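PDB 5BS1: CrRbcX-IIa from Chlamydomonas reinhardtii, which acts as a chaperone in Rubisco assembly, probably by binding and stabilising the large subunits as a homodimer. Local coordinates for the interface of chains A and B. Residues are numbered along the deposited sequence; one frame, centred on the assembly and turned at random. Chains: chain A/B, CrRbcX-IIa.

Contact 1 and contact 2 lie about 24 Å apart, measured between the centres of their C-alpha atoms. Both use helix 99-121. Its C-terminal half from chain B enters contact 1, and its N-terminal part from chain A enters contact 2. A:Arg22 in contact 1 and B:Arg22 in contact 2 are copies of one residue on the first long helix. Its guanidinium serves contact 1 and its aliphatic stem serves contact 2. The dimer is two-fold symmetric, so each chain makes both contacts in each role. Contact 1 combines a polar network with apolar packing, while contact 2 is mainly close helix packing.

Contact 1: the interface of chains A and B. Residues chain A 22, 69, 72, 87, 90; chain B 113-114, 117.
B:Asn114 meets A:Arg90 side-on, with its amide nearly coplanar with the guanidinium, 19° apart. The side-chain oxygen takes two bonds. A:Arg90 NE donates to B:Asn114 OD1 at 3.0 Å, in the carbonyl plane and on a lone pair. A:Arg90 NH2 donates to the same OD1 at 2.9 Å, tilted from that plane. The two bonds would resist rotation of the amide. Its nitrogen, B:Asn114 ND2, adds a weak bond to the backbone oxygen A:Met87 O at 3.0 Å. CG of A:Arg90 lies between the backbone N and the carbonyl carbon (chi1 77°), and the chain then runs extended to NE.

The same guanidinium turns its end to A:Asp69. NH1 and NH2 both reach OD1, nearly along the C-O axis, and NH2 makes a salt bridge. A:Arg22 also grips this carboxylate end-on, with NH1 on OD1 and NH2 forming a salt bridge to A:Asp69 OD2 at 2.8 Å. A:Arg22 NH1 lies over one face of the A:Arg90 guanidinium and A:Met72 CE over the other, both offset toward the rim. This setting is likely to hold A:Arg90 in place.

The packing beside it is also tight. The methyl B:Ala113 CB sits 3.4 Å from A:Asp69 OD2. B:Leu117 CB lies 3.7 Å from A:Met87 SE, and the side chains cross obliquely. B:Leu117 CD1 is 3.7 Å from A:Met72 CG. Both methionines are selenomethionines. The looser parts are the weak amide bond and A:Arg22, which buries just 2 Å².

In the fold, the C-terminal half of helix 99-121 of chain B lies against helices 13-38, 69-78 and 80-96 of chain A.

Contact 2: the interface of chains A and B. Residues chain A 102-103, 106; chain B 18, 21-22, 25.
A:Ala106 packs its methyl against one side of helix 13-37 of chain B. Its CB lies 3.6 Å from the backbone oxygen B:Ala18 O. The same methyl is 3.9 Å from B:Leu21 CB. The backbone of A:Ala106 is met from another direction by the stem of B:Arg22. Methylene CG of B:Arg22 rests 3.4 Å from A:Ala106 O, and CD follows it along the same oxygen. One turn earlier the relation is reversed. The methyl B:Ala18 CB faces the backbone oxygen A:Thr102 O at 3.5 Å. Alanine therefore faces backbone from both chains, and such small residues allow the two helices to come close.

Larger side chains flank this core. A:Thr102 CG2 and B:Leu21 CD1 are 4.1 Å apart and their side chains cross at about a right angle. The terminal methyl of the selenomethionine, A:Met103 CE, meets the ring rim at B:Phe25 CZ, 3.9 Å away. The selenium touches the same rim atom. CG of A:Met103 is anti to the backbone N (chi1 -178°), and the chain bends at chi2 (64°), which brings its end to the ring. B:Leu21 O lies over one face of the B:Phe25 ring, offset toward the rim.

Outside this shell, the stem of B:Arg22 has CG beside its own backbone N (chi1 -71°), and a bend at chi3 turns its guanidinium away from A:Ala106. By the two-fold symmetry it grips B:Asp69 of its own chain end-on, which is likely to fix the stem. With an alanine here there is no CG or CD to rest on A:Ala106 O, and B:Asp69 would probably lose its paired guanidinium partner.

The contact joins the N-terminal part of helix 99-121 to the first long helix of the partner. It is part of the interface that probably holds the chaperone as a dimer.

Contact 1: the interface of chains A and B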
loop_
_atom_site.group_PDB
_atom_site.type_symbol
_atom_site.label_atom_id
_atom_site.label_comp_id
_atom_site.label_asym_id
_atom_site.label_seq_id
_atom_site.Cartn_x
_atom_site.Cartn_y
_atom_site.Cartn_z
ATOM N N ARG A 22 4.764 4.690 3.805
ATOM C CA ARG A 22 5.616 5.856 4.001
ATOM C C ARG A 22 5.568 6.765 2.794
ATOM O O ARG A 22 5.516 7.995 2.934
ATOM C CB ARG A 22 7.060 5.414 4.320
ATOM C CG ARG A 22 7.192 4.829 5.741
ATOM C CD ARG A 22 8.594 4.926 6.316
ATOM N NE ARG A 22 8.953 6.325 6.251
ATOM C CZ ARG A 22 9.992 6.861 5.629
ATOM N NH1 ARG A 22 10.024 8.188 5.516
ATOM N NH2 ARG A 22 11.011 6.118 5.191
ATOM N N ASP A 69 11.913 9.310 0.611
ATOM C CA ASP A 69 13.066 10.009 1.237
ATOM C C ASP A 69 14.068 10.584 0.237
ATOM O O ASP A 69 14.662 11.610 0.523
ATOM C CB ASP A 69 13.768 9.099 2.231
ATOM C CG ASP A 69 12.861 8.678 3.373
ATOM O OD1 ASP A 69 11.943 9.443 3.745
ATOM O OD2 ASP A 69 13.095 7.599 3.931
HETATM N N MSE A 72 12.376 13.663 -0.715
HETATM C CA MSE A 72 12.450 14.647 0.355
HETATM C C MSE A 72 13.835 15.281 0.407
HETATM O O MSE A 72 13.948 16.460 0.663
HETATM C CB MSE A 72 12.095 13.987 1.694
HETATM C CG MSE A 72 11.949 15.019 2.809
HETATM SE SE MSE A 72 10.430 16.216 2.513
HETATM C CE MSE A 72 9.086 14.898 3.021
HETATM N N MSE A 87 8.110 17.310 6.190
HETATM C CA MSE A 87 8.536 16.301 7.194
HETATM C C MSE A 87 7.647 16.315 8.408
HETATM O O MSE A 87 7.246 15.269 8.889
HETATM C CB MSE A 87 9.991 16.536 7.589
HETATM C CG MSE A 87 10.833 15.930 6.489
HETATM SE SE MSE A 87 12.764 15.800 6.839
HETATM C CE MSE A 87 12.793 17.665 6.384
ATOM N N ARG A 90 4.096 14.851 7.410
ATOM C CA ARG A 90 4.055 13.405 7.182
ATOM C C ARG A 90 4.250 12.623 8.485
ATOM O O ARG A 90 3.695 11.540 8.637
ATOM C CB ARG A 90 5.023 12.941 6.092
ATOM C CG ARG A 90 6.483 12.859 6.511
ATOM C CD ARG A 90 7.352 12.416 5.357
ATOM N NE ARG A 90 8.748 12.304 5.739
ATOM C CZ ARG A 90 9.696 11.708 5.009
ATOM N NH1 ARG A 90 9.414 11.169 3.841
ATOM N NH2 ARG A 90 10.956 11.680 5.440
ATOM N N ALA B 113 13.831 8.651 9.315
ATOM C CA ALA B 113 14.163 9.370 8.097
ATOM C C ALA B 113 14.151 10.880 8.302
ATOM O O ALA B 113 15.054 11.583 7.838
ATOM C CB ALA B 113 13.221 8.995 6.983
ATOM N N ASN B 114 13.143 11.375 9.009
ATOM C CA ASN B 114 13.085 12.813 9.297
ATOM C C ASN B 114 14.305 13.216 10.102
ATOM O O ASN B 114 14.933 14.218 9.775
ATOM C CB ASN B 114 11.828 13.180 10.050
ATOM C CG ASN B 114 10.575 13.173 9.174
ATOM O OD1 ASN B 114 10.633 13.041 7.961
ATOM N ND2 ASN B 114 9.457 13.458 9.802
ATOM N N LEU B 117 17.479 13.323 7.891
ATOM C CA LEU B 117 17.487 14.442 6.966
ATOM C C LEU B 117 17.730 15.751 7.690
ATOM O O LEU B 117 18.504 16.601 7.227
ATOM C CB LEU B 117 16.169 14.479 6.178
ATOM C CG LEU B 117 16.040 13.359 5.156
ATOM C CD1 LEU B 117 14.591 13.170 4.697
ATOM C CD2 LEU B 117 16.948 13.615 3.964
#

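Contact 2: the interface of chains A and B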
loop_
_atom_site.group_PDB
_atom_site.type_symbol
_atom_site.label_atom_id
_atom_site.label_comp_id
_atom_site.label_asym_id
_atom_site.label_seq_id
_atom_site.Cartn_x
_atom_site.Cartn_y
_atom_site.Cartn_z
ATOM N N THR A 102 -8.220 0.775 8.223
ATOM C CA THR A 102 -7.600 0.360 6.988
ATOM C C THR A 102 -7.508 -1.166 6.879
ATOM O O THR A 102 -7.879 -1.756 5.857
ATOM C CB THR A 102 -6.197 0.998 6.878
ATOM O OG1 THR A 102 -6.335 2.412 6.868
ATOM C CG2 THR A 102 -5.489 0.574 5.592
HETATM N N MSE A 103 -7.013 -1.810 7.933
HETATM C CA MSE A 103 -6.862 -3.280 7.925
HETATM C C MSE A 103 -8.226 -3.954 7.956
HETATM O O MSE A 103 -8.446 -4.941 7.270
HETATM C CB MSE A 103 -5.974 -3.766 9.046
HETATM C CG MSE A 103 -5.763 -5.286 9.043
HETATM SE SE MSE A 103 -4.819 -5.906 7.431
HETATM C CE MSE A 103 -4.959 -7.844 7.708
ATOM N N ALA A 106 -9.667 -3.761 4.458
ATOM C CA ALA A 106 -8.928 -4.699 3.590
ATOM C C ALA A 106 -9.393 -6.136 3.834
ATOM O O ALA A 106 -9.549 -6.923 2.909
ATOM C CB ALA A 106 -7.427 -4.573 3.801
ATOM N N ALA B 18 -6.072 0.315 1.846
ATOM C CA ALA B 18 -6.840 -0.928 1.996
ATOM C C ALA B 18 -6.892 -1.726 0.707
ATOM O O ALA B 18 -6.662 -2.927 0.699
ATOM C CB ALA B 18 -8.250 -0.640 2.510
ATOM N N LEU B 21 -3.522 -3.173 0.022
ATOM C CA LEU B 21 -3.320 -4.354 0.859
ATOM C C LEU B 21 -4.011 -5.579 0.257
ATOM O O LEU B 21 -3.458 -6.672 0.229
ATOM C CB LEU B 21 -3.806 -4.132 2.291
ATOM C CG LEU B 21 -2.915 -3.238 3.149
ATOM C CD1 LEU B 21 -3.667 -2.925 4.430
ATOM C CD2 LEU B 21 -1.586 -3.868 3.464
ATOM N N ARG B 22 -5.216 -5.379 -0.222
ATOM C CA ARG B 22 -6.002 -6.478 -0.810
ATOM C C ARG B 22 -5.269 -7.075 -2.013
ATOM O O ARG B 22 -5.169 -8.303 -2.156
ATOM C CB ARG B 22 -7.368 -5.991 -1.205
ATOM C CG ARG B 22 -8.275 -5.691 -0.032
ATOM C CD ARG B 22 -9.726 -5.836 -0.378
ATOM N NE ARG B 22 -9.809 -7.155 -0.964
ATOM C CZ ARG B 22 -10.366 -7.480 -2.129
ATOM N NH1 ARG B 22 -10.241 -8.742 -2.535
ATOM N NH2 ARG B 22 -11.029 -6.585 -2.862
ATOM N N PHE B 25 -2.333 -9.100 -0.673
ATOM C CA PHE B 25 -2.739 -10.405 -0.138
ATOM C C PHE B 25 -3.015 -11.390 -1.272
ATOM O O PHE B 25 -2.655 -12.571 -1.172
ATOM C CB PHE B 25 -3.957 -10.286 0.756
ATOM C CG PHE B 25 -3.817 -9.317 1.919
ATOM C CD1 PHE B 25 -2.579 -8.992 2.429
ATOM C CD2 PHE B 25 -4.943 -8.781 2.512
ATOM C CE1 PHE B 25 -2.471 -8.124 3.511
ATOM C CE2 PHE B 25 -4.844 -7.881 3.559
ATOM C CZ PHE B 25 -3.613 -7.559 4.060
#